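Local coordinates for GTPase activator-like protein (Chaetomium thermophilum, PDB 5HIU) that probably acts, as the full-length TSC2 protein, as a GTPase activator, this chain being its all-helical N-terminal part, at residues G314-L319 and L359-S364; E268-I273 and Q320-K325; I288-L293 and P332-S337. All coordinates share one frame; numbering follows the deposited sequence.

Contact 1: G314-L319 and L359-S364; sequences GALSVL and LRLINS
The backbone oxygen of Leu-361, the residue whose side chain reaches across to Leu-316 and Leu-319, is approached twice by Ser-364. The amide N of Ser-364 makes a weak bond of 2.7 Å to Leu-361 O. The hydroxyl OG of Ser-364 is modelled closer still to that oxygen, but at a length too short to be trusted in detail, so its strength remains doubtful. With CB turned to helix 302-322 and CG anti to its own backbone N (chi1 -167°), Leu-361 extends one branch, CD1, into the shallow groove between two residues set three positions apart. Leu-361 CD1 lies 3.9 Å from the carbonyl oxygen of Leu-316 and, close beside that, 4.0 Å from the CB of Leu-319. The rest of Leu-316 stands slightly farther back, with its CG 4.5 Å from Leu-361 CD1. One methyl thus does nearly all the touching, resting on a backbone oxygen and a CB. This fits a close approach of the two backbones, the CA atoms of Leu-316 and Leu-361 being 7.0 Å apart. The leucines that flank the groove send their own tips elsewhere, where both also touch Leu-293 of helix 281-294. All three touching residues are buried, and the attraction between them is dispersive. The case is one of a leucine of helix 352-366 packing on helix 302-322 within an elongated, all-helical alpha-solenoid. Leu-361 also packs on Leu-323, one turn beyond Leu-319, which prolongs the same line of apolar residues. Behind this pair, helix 245-261 touches Ser-317 and Val-318, while helix 423-441 meets Leu-359 and Asn-363 beyond the other segment, so the two helices lie in the middle of a continuing stack.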
loop_
_atom_site.group_PDB
_atom_site.type_symbol
_atom_site.label_atom_id
_atom_site.label_comp_id
_atom_site.label_asym_id
_atom_site.label_seq_id
_atom_site.Cartn_x
_atom_site.Cartn_y
_atom_site.Cartn_z
ATOM N N GLY A 314 -7.276 -1.109 14.500
ATOM C CA GLY A 314 -6.742 -0.231 13.482
ATOM C C GLY A 314 -7.631 0.973 13.368
ATOM O O GLY A 314 -7.146 2.103 13.398
ATOM N N ALA A 315 -8.931 0.699 13.229
ATOM C CA ALA A 315 -9.996 1.710 13.214
ATOM C C ALA A 315 -9.830 2.704 14.345
ATOM O O ALA A 315 -10.000 3.897 14.151
ATOM C CB ALA A 315 -11.364 1.055 13.314
ATOM N N LEU A 316 -9.495 2.207 15.524
ATOM C CA LEU A 316 -9.221 3.067 16.661
ATOM C C LEU A 316 -8.040 3.976 16.359
ATOM O O LEU A 316 -8.083 5.181 16.593
ATOM C CB LEU A 316 -8.909 2.224 17.909
ATOM C CG LEU A 316 -10.037 1.918 18.907
ATOM C CD1 LEU A 316 -11.383 1.613 18.260
ATOM C CD2 LEU A 316 -9.610 0.771 19.814
ATOM N N SER A 317 -6.975 3.375 15.858
ATOM C CA SER A 317 -5.741 4.086 15.588
ATOM C C SER A 317 -6.015 5.215 14.601
ATOM O O SER A 317 -5.597 6.364 14.800
ATOM C CB SER A 317 -4.718 3.109 14.989
ATOM O OG SER A 317 -3.404 3.621 15.054
ATOM N N VAL A 318 -6.725 4.871 13.535
ATOM C CA VAL A 318 -6.954 5.797 12.440
ATOM C C VAL A 318 -7.971 6.836 12.876
ATOM O O VAL A 318 -7.869 8.004 12.507
ATOM C CB VAL A 318 -7.408 5.056 11.151
ATOM C CG1 VAL A 318 -7.951 6.025 10.128
ATOM C CG2 VAL A 318 -6.249 4.276 10.552
ATOM N N LEU A 319 -8.940 6.403 13.679
ATOM C CA LEU A 319 -9.968 7.309 14.200
ATOM C C LEU A 319 -9.368 8.333 15.147
ATOM O O LEU A 319 -9.693 9.503 15.094
ATOM C CB LEU A 319 -11.107 6.541 14.893
ATOM C CG LEU A 319 -12.139 5.952 13.920
ATOM C CD1 LEU A 319 -13.085 4.940 14.583
ATOM C CD2 LEU A 319 -12.923 7.073 13.269
ATOM N N LEU A 359 -9.450 4.079 25.545
ATOM C CA LEU A 359 -9.162 5.208 26.403
ATOM C C LEU A 359 -8.338 6.259 25.682
ATOM O O LEU A 359 -8.647 7.446 25.757
ATOM C CB LEU A 359 -8.409 4.773 27.670
ATOM C CG LEU A 359 -9.153 4.027 28.794
ATOM C CD1 LEU A 359 -8.269 3.885 30.036
ATOM C CD2 LEU A 359 -10.453 4.730 29.158
ATOM N N ARG A 360 -7.277 5.841 25.004
ATOM C CA ARG A 360 -6.356 6.808 24.383
ATOM C C ARG A 360 -7.097 7.691 23.387
ATOM O O ARG A 360 -6.843 8.886 23.297
ATOM C CB ARG A 360 -5.120 6.117 23.759
ATOM C CG ARG A 360 -4.335 6.991 22.769
ATOM C CD ARG A 360 -2.815 6.894 22.829
ATOM N NE ARG A 360 -2.342 5.509 22.736
ATOM C CZ ARG A 360 -1.493 4.932 23.595
ATOM N NH1 ARG A 360 -0.963 5.615 24.615
ATOM N NH2 ARG A 360 -1.150 3.660 23.424
ATOM N N LEU A 361 -8.032 7.094 22.669
ATOM C CA LEU A 361 -8.914 7.829 21.766
ATOM C C LEU A 361 -9.701 8.861 22.563
ATOM O O LEU A 361 -9.589 10.067 22.326
ATOM C CB LEU A 361 -9.873 6.859 21.051
ATOM C CG LEU A 361 -10.651 7.405 19.859
ATOM C CD1 LEU A 361 -10.984 6.279 18.903
ATOM C CD2 LEU A 361 -11.918 8.157 20.252
ATOM N N ILE A 362 -10.446 8.375 23.551
ATOM C CA ILE A 362 -11.266 9.235 24.393
ATOM C C ILE A 362 -10.390 10.324 25.003
ATOM O O ILE A 362 -10.770 11.485 25.027
ATOM C CB ILE A 362 -12.027 8.436 25.475
ATOM C CG1 ILE A 362 -13.023 7.455 24.821
ATOM C CG2 ILE A 362 -12.799 9.375 26.398
ATOM C CD1 ILE A 362 -13.671 6.491 25.801
ATOM N N ASN A 363 -9.190 9.981 25.429
ATOM C CA ASN A 363 -8.303 11.002 25.966
ATOM C C ASN A 363 -7.895 12.052 24.953
ATOM O O ASN A 363 -7.626 13.181 25.323
ATOM C CB ASN A 363 -7.065 10.373 26.562
ATOM C CG ASN A 363 -7.243 10.041 28.012
ATOM O OD1 ASN A 363 -7.631 10.901 28.795
ATOM N ND2 ASN A 363 -6.966 8.799 28.386
ATOM N N SER A 364 -7.844 11.687 23.682
ATOM C CA SER A 364 -7.504 12.653 22.652
ATOM C C SER A 364 -8.700 13.530 22.286
ATOM O O SER A 364 -8.524 14.599 21.693
ATOM C CB SER A 364 -6.998 11.953 21.399
ATOM O OG SER A 364 -8.039 11.179 20.849
#

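Contact 2: E268-I273 and Q320-K325; sequences EAWHTI and QKLLRK
Lys-321 lays its aliphatic chain over one face of the Trp-270 indole, and here the packing is tight. Its CG stands 3.4 Å from the centroid of the six-membered ring of Trp-270, only 5° off the ring normal, an almost ideal CH-pi contact. Close beside it, CB of Lys-321 approaches the outer rim at CZ3 of Trp-270 (3.9 Å). The bend of the lysine chain at its second torsion (chi2 64°) lifts CD from the ring and brings CE over the five-membered side of the indole, where Lys-321 CE arrives 3.8 Å from Trp-270 NE1. Three carbons of the lysine, CB, CG and CE, therefore touch the ring. In this alpha-solenoid the ring spans from helix 266-277 to the C-terminal part of helix 302-322, with His-259 of helix 245-261 also touching it. A type I beta turn runs from Leu-322 to Lys-325, closed by a bond from Lys-325 N to Leu-322 O, and it brings a second lysine to the indole. The fit is looser there. Lys-325 CE passes obliquely by CZ2 of Trp-270 at 3.9 Å. Leu-322, a buried residue, brings its backbone N to 4.0 Å from Trp-270 CH2, and its CD1 stays at 4.5 Å from that same Trp-270 carbon. Looser again is the charged side: NZ of Lys-321 lies 5.3 Å from the centroid of the five-membered ring of Trp-270, too long for more than a feeble cation-pi attraction. The ammonium groups of Lys-321 and Lys-325, both on partly exposed residues, end near one another, and a mild repulsion between them is probable.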
loop_
_atom_site.group_PDB
_atom_site.type_symbol
_atom_site.label_atom_id
_atom_site.label_comp_id
_atom_site.label_asym_id
_atom_site.label_seq_id
_atom_site.Cartn_x
_atom_site.Cartn_y
_atom_site.Cartn_z
ATOM N N GLU A 268 3.904 6.723 6.832
ATOM C CA GLU A 268 3.579 6.404 5.442
ATOM C C GLU A 268 2.109 6.031 5.230
ATOM O O GLU A 268 1.477 6.548 4.323
ATOM C CB GLU A 268 4.480 5.293 4.887
ATOM C CG GLU A 268 5.822 5.779 4.345
ATOM C CD GLU A 268 6.937 5.658 5.350
ATOM O OE1 GLU A 268 6.648 5.626 6.566
ATOM O OE2 GLU A 268 8.107 5.579 4.923
ATOM N N ALA A 269 1.566 5.151 6.065
ATOM C CA ALA A 269 0.162 4.751 5.957
ATOM C C ALA A 269 -0.771 5.909 6.304
ATOM O O ALA A 269 -1.851 6.057 5.733
ATOM C CB ALA A 269 -0.131 3.555 6.881
ATOM N N TRP A 270 -0.402 6.730 7.271
ATOM C CA TRP A 270 -1.324 7.771 7.639
ATOM C C TRP A 270 -1.407 8.723 6.455
ATOM O O TRP A 270 -2.488 9.202 6.080
ATOM C CB TRP A 270 -0.908 8.495 8.913
ATOM C CG TRP A 270 -1.685 9.715 9.030
ATOM C CD1 TRP A 270 -1.238 10.977 8.888
ATOM C CD2 TRP A 270 -3.094 9.793 9.187
ATOM N NE1 TRP A 270 -2.284 11.857 8.975
ATOM C CE2 TRP A 270 -3.441 11.148 9.146
ATOM C CE3 TRP A 270 -4.102 8.844 9.347
ATOM C CZ2 TRP A 270 -4.747 11.585 9.286
ATOM C CZ3 TRP A 270 -5.405 9.278 9.472
ATOM C CH2 TRP A 270 -5.716 10.632 9.458
ATOM N N HIS A 271 -0.260 8.968 5.829
ATOM C CA HIS A 271 -0.225 9.883 4.683
ATOM C C HIS A 271 -1.212 9.416 3.622
ATOM O O HIS A 271 -2.057 10.164 3.118
ATOM C CB HIS A 271 1.182 9.960 4.123
ATOM C CG HIS A 271 1.379 11.104 3.195
ATOM N ND1 HIS A 271 1.103 11.022 1.844
ATOM C CD2 HIS A 271 1.803 12.369 3.420
ATOM C CE1 HIS A 271 1.357 12.183 1.275
ATOM N NE2 HIS A 271 1.787 13.015 2.208
ATOM N N THR A 272 -1.139 8.139 3.316
ATOM C CA THR A 272 -2.027 7.580 2.324
ATOM C C THR A 272 -3.469 7.602 2.809
ATOM O O THR A 272 -4.373 7.915 2.034
ATOM C CB THR A 272 -1.560 6.175 1.904
ATOM O OG1 THR A 272 -0.194 6.253 1.468
ATOM C CG2 THR A 272 -2.385 5.655 0.780
ATOM N N ILE A 273 -3.696 7.301 4.082
ATOM C CA ILE A 273 -5.062 7.310 4.592
ATOM C C ILE A 273 -5.576 8.749 4.584
ATOM O O ILE A 273 -6.779 8.960 4.374
ATOM C CB ILE A 273 -5.171 6.672 5.998
ATOM C CG1 ILE A 273 -4.992 5.162 5.912
ATOM C CG2 ILE A 273 -6.529 6.928 6.642
ATOM C CD1 ILE A 273 -4.644 4.540 7.248
ATOM N N GLN A 320 -8.487 7.892 16.017
ATOM C CA GLN A 320 -7.859 8.811 16.942
ATOM C C GLN A 320 -7.130 9.877 16.163
ATOM O O GLN A 320 -7.143 11.027 16.522
ATOM C CB GLN A 320 -6.886 8.064 17.833
ATOM C CG GLN A 320 -6.069 8.955 18.738
ATOM C CD GLN A 320 -5.292 8.146 19.755
ATOM O OE1 GLN A 320 -5.761 7.112 20.265
ATOM N NE2 GLN A 320 -4.093 8.602 20.055
ATOM N N LYS A 321 -6.492 9.474 15.082
ATOM C CA LYS A 321 -5.762 10.405 14.233
ATOM C C LYS A 321 -6.751 11.279 13.435
ATOM O O LYS A 321 -6.620 12.502 13.403
ATOM C CB LYS A 321 -4.812 9.616 13.332
ATOM C CG LYS A 321 -3.754 10.433 12.612
ATOM C CD LYS A 321 -2.756 11.131 13.528
ATOM C CE LYS A 321 -1.867 12.094 12.732
ATOM N NZ LYS A 321 -1.172 13.101 13.585
ATOM N N LEU A 322 -7.774 10.657 12.852
ATOM C CA LEU A 322 -8.771 11.403 12.118
ATOM C C LEU A 322 -9.462 12.451 12.969
ATOM O O LEU A 322 -9.572 13.595 12.555
ATOM C CB LEU A 322 -9.827 10.475 11.513
ATOM C CG LEU A 322 -10.740 11.122 10.454
ATOM C CD1 LEU A 322 -9.971 11.982 9.458
ATOM C CD2 LEU A 322 -11.514 10.066 9.687
ATOM N N LEU A 323 -9.892 12.070 14.167
ATOM C CA LEU A 323 -10.624 12.968 15.058
ATOM C C LEU A 323 -9.874 14.227 15.497
ATOM O O LEU A 323 -10.477 15.096 16.107
ATOM C CB LEU A 323 -11.067 12.223 16.308
ATOM C CG LEU A 323 -12.215 11.246 16.082
ATOM C CD1 LEU A 323 -12.232 10.200 17.179
ATOM C CD2 LEU A 323 -13.549 11.969 16.025
ATOM N N ARG A 324 -8.577 14.340 15.228
ATOM C CA ARG A 324 -7.878 15.599 15.478
ATOM C C ARG A 324 -8.047 16.575 14.315
ATOM O O ARG A 324 -7.564 17.718 14.374
ATOM C CB ARG A 324 -6.395 15.363 15.664
ATOM C CG ARG A 324 -6.023 14.300 16.667
ATOM C CD ARG A 324 -4.512 14.217 16.701
ATOM N NE ARG A 324 -4.064 13.148 17.573
ATOM C CZ ARG A 324 -4.087 13.202 18.900
ATOM N NH1 ARG A 324 -4.543 14.286 19.524
ATOM N NH2 ARG A 324 -3.656 12.158 19.609
ATOM N N LYS A 325 -8.715 16.133 13.253
ATOM C CA LYS A 325 -8.866 16.956 12.073
ATOM C C LYS A 325 -10.165 17.756 12.044
ATOM O O LYS A 325 -11.091 17.512 12.826
ATOM C CB LYS A 325 -8.739 16.092 10.834
ATOM C CG LYS A 325 -7.498 15.216 10.824
ATOM C CD LYS A 325 -6.204 16.007 10.922
ATOM C CE LYS A 325 -5.035 15.049 10.964
ATOM N NZ LYS A 325 -3.735 15.749 10.864
#

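Contact 3: I288-L293 and P332-S337; sequences ILLDFL and PQVPLS
Leu-290 leaves helix 281-294 with its CB directed at the loop that carries Val-334 and Pro-335. Traced outward, the side chain comes into contact with that loop only by degrees. CB is still distant from the loop, but it sets the direction. CG, turned anti to the carbonyl carbon (chi1 -75°) and so lying beside the backbone N, carries the two methyls forward. At the tip CD1 makes the principal contact, 4.0 Å from CD of Pro-335, the ring carbon bonded to the proline nitrogen. The same methyl stands 4.3 Å from CG of Pro-335, so it faces that end of the pyrrolidine and not its CB. It is also 4.4 Å from CG1 of Val-334, while the other branch, CD2 of Leu-290, reaches the same Val-334 CG1 at 4.4 Å. The fork of the leucine thus opens toward one valine methyl, and one of its prongs leans against the proline. These separations describe light apolar packing, with little area buried, at a place where only Leu-290 is fully enclosed. More of that enclosure comes from Leu-338 and Leu-339, which also touch Leu-290, and Val-334 rests in turn on Leu-323 and Leu-339. Pro-335 occupies the N-cap position before helix 336-348. Its closed ring, which limits backbone rotation at that point, places its CD against Leu-290 just before the helix, although the proline has no side-chain hydroxyl or carboxylate with which to cap it. The pair therefore exemplifies a linker packing on a helix two elements removed: the loop that joins helix 302-322 to helix 336-348 folds back against helix 281-294 within the alpha-solenoid.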
loop_
_atom_site.group_PDB
_atom_site.type_symbol
_atom_site.label_atom_id
_atom_site.label_comp_id
_atom_site.label_asym_id
_atom_site.label_seq_id
_atom_site.Cartn_x
_atom_site.Cartn_y
_atom_site.Cartn_z
ATOM N N ILE A 288 -16.993 3.284 7.066
ATOM C CA ILE A 288 -16.236 2.024 7.068
ATOM C C ILE A 288 -15.518 1.828 8.387
ATOM O O ILE A 288 -15.613 0.771 9.003
ATOM C CB ILE A 288 -15.204 1.982 5.904
ATOM C CG1 ILE A 288 -15.927 1.774 4.573
ATOM C CG2 ILE A 288 -14.155 0.882 6.100
ATOM C CD1 ILE A 288 -15.110 2.153 3.353
ATOM N N LEU A 289 -14.772 2.848 8.795
ATOM C CA LEU A 289 -14.005 2.813 10.044
ATOM C C LEU A 289 -14.884 2.567 11.266
ATOM O O LEU A 289 -14.452 1.924 12.236
ATOM C CB LEU A 289 -13.284 4.147 10.241
ATOM C CG LEU A 289 -12.037 4.433 9.420
ATOM C CD1 LEU A 289 -11.699 5.910 9.518
ATOM C CD2 LEU A 289 -10.867 3.588 9.902
ATOM N N LEU A 290 -16.100 3.114 11.240
ATOM C CA LEU A 290 -17.029 2.919 12.347
ATOM C C LEU A 290 -17.584 1.526 12.277
ATOM O O LEU A 290 -17.682 0.858 13.312
ATOM C CB LEU A 290 -18.171 3.925 12.312
ATOM C CG LEU A 290 -17.789 5.336 12.743
ATOM C CD1 LEU A 290 -18.864 6.311 12.285
ATOM C CD2 LEU A 290 -17.575 5.416 14.246
ATOM N N ASP A 291 -17.932 1.094 11.055
ATOM C CA ASP A 291 -18.390 -0.283 10.799
ATOM C C ASP A 291 -17.486 -1.296 11.491
ATOM O O ASP A 291 -17.970 -2.267 12.043
ATOM C CB ASP A 291 -18.433 -0.612 9.296
ATOM C CG ASP A 291 -19.681 -0.096 8.602
ATOM O OD1 ASP A 291 -20.669 0.276 9.269
ATOM O OD2 ASP A 291 -19.661 -0.077 7.355
ATOM N N PHE A 292 -16.177 -1.069 11.483
ATOM C CA PHE A 292 -15.281 -1.985 12.171
ATOM C C PHE A 292 -15.652 -2.063 13.635
ATOM O O PHE A 292 -15.520 -3.109 14.256
ATOM C CB PHE A 292 -13.822 -1.581 11.987
ATOM C CG PHE A 292 -13.377 -1.590 10.552
ATOM C CD1 PHE A 292 -13.745 -2.629 9.699
ATOM C CD2 PHE A 292 -12.587 -0.562 10.046
ATOM C CE1 PHE A 292 -13.330 -2.637 8.374
ATOM C CE2 PHE A 292 -12.172 -0.568 8.718
ATOM C CZ PHE A 292 -12.544 -1.605 7.880
ATOM N N LEU A 293 -16.155 -0.955 14.166
ATOM C CA LEU A 293 -16.658 -0.905 15.530
ATOM C C LEU A 293 -18.115 -1.374 15.608
ATOM O O LEU A 293 -18.435 -2.266 16.396
ATOM C CB LEU A 293 -16.521 0.523 16.072
ATOM C CG LEU A 293 -15.178 1.246 15.871
ATOM C CD1 LEU A 293 -15.225 2.663 16.439
ATOM C CD2 LEU A 293 -14.044 0.454 16.501
ATOM N N PRO A 332 -13.220 14.692 6.879
ATOM C CA PRO A 332 -14.613 14.440 7.202
ATOM C C PRO A 332 -14.815 14.357 8.700
ATOM O O PRO A 332 -13.975 13.805 9.407
ATOM C CB PRO A 332 -14.872 13.065 6.582
ATOM C CG PRO A 332 -13.574 12.364 6.711
ATOM C CD PRO A 332 -12.497 13.430 6.619
ATOM N N GLN A 333 -15.931 14.880 9.184
ATOM C CA GLN A 333 -16.229 14.807 10.602
ATOM C C GLN A 333 -16.842 13.457 10.955
ATOM O O GLN A 333 -17.362 12.757 10.104
ATOM C CB GLN A 333 -17.134 15.973 11.018
ATOM C CG GLN A 333 -16.371 17.193 11.537
ATOM C CD GLN A 333 -15.239 17.633 10.616
ATOM O OE1 GLN A 333 -15.475 18.016 9.471
ATOM N NE2 GLN A 333 -14.004 17.583 11.115
ATOM N N VAL A 334 -16.753 13.091 12.222
ATOM C CA VAL A 334 -17.288 11.829 12.697
ATOM C C VAL A 334 -18.490 12.083 13.617
ATOM O O VAL A 334 -18.451 12.998 14.439
ATOM C CB VAL A 334 -16.216 11.049 13.469
ATOM C CG1 VAL A 334 -16.792 9.759 14.022
ATOM C CG2 VAL A 334 -15.024 10.749 12.574
ATOM N N PRO A 335 -19.555 11.270 13.494
ATOM C CA PRO A 335 -20.695 11.427 14.408
ATOM C C PRO A 335 -20.383 10.957 15.814
ATOM O O PRO A 335 -19.896 9.843 16.007
ATOM C CB PRO A 335 -21.793 10.548 13.802
ATOM C CG PRO A 335 -21.215 9.866 12.605
ATOM C CD PRO A 335 -19.754 10.187 12.513
ATOM N N LEU A 336 -20.659 11.795 16.800
ATOM C CA LEU A 336 -20.337 11.415 18.153
ATOM C C LEU A 336 -21.174 10.217 18.574
ATOM O O LEU A 336 -20.647 9.247 19.108
ATOM C CB LEU A 336 -20.570 12.566 19.106
ATOM C CG LEU A 336 -20.133 12.251 20.538
ATOM C CD1 LEU A 336 -18.637 11.943 20.566
ATOM C CD2 LEU A 336 -20.494 13.404 21.473
ATOM N N SER A 337 -22.478 10.293 18.327
ATOM C CA SER A 337 -23.403 9.213 18.670
ATOM C C SER A 337 -22.888 7.875 18.144
ATOM O O SER A 337 -22.596 6.970 18.936
ATOM C CB SER A 337 -24.782 9.522 18.096
ATOM O OG SER A 337 -24.651 10.073 16.796
#

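Burial differs within one helical stack: contact 1 is buried, contacts 2 and 3 partly so. Contact 1 is mainly apolar, contact 2 joins an aromatic ring to lysine chains, and contact 3 is a light apolar touch at the edge of the core. Contacts 1 and 2 share helix 302-322, using successive stretches of it for different neighbours. Contact 3 bypasses that helix, but Leu-293 of its helical segment packs on Leu-316 and Leu-319 of contact 1, and Val-334 meets Leu-323 of the segment 320-325. Along the chain the paired segments interleave, so helices 266-277 through 352-366 are bound together by overlapping contacts.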